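Putative phosphinothricin n-acetyltransferase (Acinetobacter baylyi, PDB 2JLM) probably transfers the acetyl group of acetyl-CoA to the amino group of L-methionine sulfoximine and L-methionine sulfone. Local coordinates at residues 114-119 and 143-148. Residues are numbered along the deposited sequence; the frame is centred on the assembly and turned at random.
Sequences ELIKRA and QKLGFI
I116 of helix 107-121 reaches out to L145 and F147, which follow the end of helix 136-144, so, in this GNAT fold, helix 107-121 meets the turn after helix 136-144 through a few apolar carbons. Helix 136-144 ends after K144 in a Schellman motif; one of its bonds back into the last turn runs from G146 N to Q143 O, 2.8 Å. L145 comes next, its CA-CB bond directed at the first helix. The touching atom is CB itself, 4.3 Å from I116 CD1, while the L145 side chain also touches M112 and N113, earlier on helix 107-121. G146 then takes a positive phi of 97°, a conformation in which a CB would press on the carbonyl oxygen of L145, and this turn sends the chain off toward strand 148-159. F147 starts out beside the contact rather than straight at it, but with CG anti to its carbonyl carbon (chi1 -74°) the ring comes back nearer to I116. The buried ring also meets H142 edge-to-face and packs against Y169 and L171 of strand 162-172. At I148 backbone bonding to Q170 takes over, joining the segment to the sheet. On the facing side, I116 lies against L171 as well, so helix, turn and strand share one apolar patch. Its extended CG1 branch (chi2 174°) carries the CD1 methyl out to the F147 ring; the two side chains pass alongside one another, running opposite ways, and I116 CD1 sits obliquely to the phenyl ring, 4.1 Å from F147 CE2.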
# COMPACT_ATOMS: atom_id res chain seq x y z
N GLU D 114 2.65 -20.77 -1.34
CA GLU D 114 2.92 -19.40 -0.92
C GLU D 114 1.88 -18.44 -1.54
O GLU D 114 1.37 -17.55 -0.86
CB GLU D 114 4.37 -19.03 -1.28
CG GLU D 114 4.92 -17.78 -0.59
CD GLU D 114 5.25 -17.98 0.89
OE1 GLU D 114 5.10 -19.11 1.41
OE2 GLU D 114 5.66 -17.00 1.54
N LEU D 115 1.54 -18.66 -2.80
CA LEU D 115 0.52 -17.84 -3.47
C LEU D 115 -0.84 -17.94 -2.78
O LEU D 115 -1.55 -16.95 -2.65
CB LEU D 115 0.35 -18.24 -4.93
CG LEU D 115 -0.36 -17.19 -5.78
CD1 LEU D 115 0.50 -15.93 -5.83
CD2 LEU D 115 -0.63 -17.73 -7.17
N ILE D 116 -1.19 -19.14 -2.33
CA ILE D 116 -2.47 -19.34 -1.66
C ILE D 116 -2.51 -18.61 -0.32
O ILE D 116 -3.53 -18.00 0.05
CB ILE D 116 -2.76 -20.83 -1.49
CG1 ILE D 116 -2.95 -21.48 -2.86
CG2 ILE D 116 -3.98 -21.07 -0.60
CD1 ILE D 116 -3.10 -23.00 -2.81
N LYS D 117 -1.39 -18.67 0.40
CA LYS D 117 -1.25 -17.91 1.64
C LYS D 117 -1.47 -16.43 1.35
O LYS D 117 -2.19 -15.76 2.08
CB LYS D 117 0.13 -18.14 2.27
CG LYS D 117 0.22 -19.42 3.10
CD LYS D 117 1.63 -19.66 3.65
N ARG D 118 -0.88 -15.94 0.26
CA ARG D 118 -1.05 -14.55 -0.13
C ARG D 118 -2.51 -14.21 -0.46
O ARG D 118 -2.97 -13.10 -0.16
CB ARG D 118 -0.14 -14.21 -1.32
CG ARG D 118 0.05 -12.71 -1.56
CD ARG D 118 0.85 -12.07 -0.42
NE ARG D 118 2.17 -12.70 -0.32
CZ ARG D 118 3.24 -12.30 -1.01
NH1 ARG D 118 4.40 -12.93 -0.87
NH2 ARG D 118 3.15 -11.26 -1.83
N ALA D 119 -3.22 -15.14 -1.09
CA ALA D 119 -4.63 -14.95 -1.45
C ALA D 119 -5.47 -14.74 -0.20
O ALA D 119 -6.32 -13.85 -0.15
CB ALA D 119 -5.17 -16.15 -2.27
N GLN D 143 -5.29 -30.55 -7.48
CA GLN D 143 -6.10 -31.37 -6.59
C GLN D 143 -5.45 -31.53 -5.22
O GLN D 143 -6.12 -31.44 -4.18
CB GLN D 143 -6.41 -32.71 -7.24
CG GLN D 143 -7.37 -32.54 -8.39
CD GLN D 143 -7.54 -33.77 -9.25
OE1 GLN D 143 -6.83 -34.77 -9.09
NE2 GLN D 143 -8.48 -33.70 -10.19
N LYS D 144 -4.14 -31.72 -5.20
CA LYS D 144 -3.48 -31.94 -3.92
C LYS D 144 -3.51 -30.69 -3.05
O LYS D 144 -3.41 -30.76 -1.84
CB LYS D 144 -2.05 -32.49 -4.09
CG LYS D 144 -2.05 -33.98 -4.50
CD LYS D 144 -0.72 -34.67 -4.19
N LEU D 145 -3.68 -29.53 -3.69
CA LEU D 145 -3.79 -28.28 -2.95
C LEU D 145 -5.25 -27.96 -2.61
O LEU D 145 -5.54 -26.93 -2.02
CB LEU D 145 -3.19 -27.14 -3.77
CG LEU D 145 -1.67 -27.19 -3.92
CD1 LEU D 145 -1.22 -26.34 -5.09
CD2 LEU D 145 -0.98 -26.75 -2.65
N GLY D 146 -6.16 -28.84 -3.02
CA GLY D 146 -7.56 -28.68 -2.64
C GLY D 146 -8.42 -28.00 -3.69
O GLY D 146 -9.58 -27.69 -3.44
N PHE D 147 -7.86 -27.75 -4.88
CA PHE D 147 -8.68 -27.24 -5.97
C PHE D 147 -9.66 -28.31 -6.39
O PHE D 147 -9.38 -29.50 -6.28
CB PHE D 147 -7.85 -26.84 -7.18
CG PHE D 147 -7.09 -25.56 -6.99
CD1 PHE D 147 -7.47 -24.41 -7.67
CD2 PHE D 147 -6.00 -25.51 -6.14
CE1 PHE D 147 -6.75 -23.24 -7.51
CE2 PHE D 147 -5.29 -24.34 -5.98
CZ PHE D 147 -5.67 -23.20 -6.66
N ILE D 148 -10.80 -27.86 -6.88
CA ILE D 148 -11.83 -28.75 -7.38
C ILE D 148 -12.10 -28.44 -8.84
O ILE D 148 -12.07 -27.28 -9.26
CB ILE D 148 -13.13 -28.58 -6.56
CG1 ILE D 148 -12.84 -28.80 -5.07
CG2 ILE D 148 -14.17 -29.56 -7.02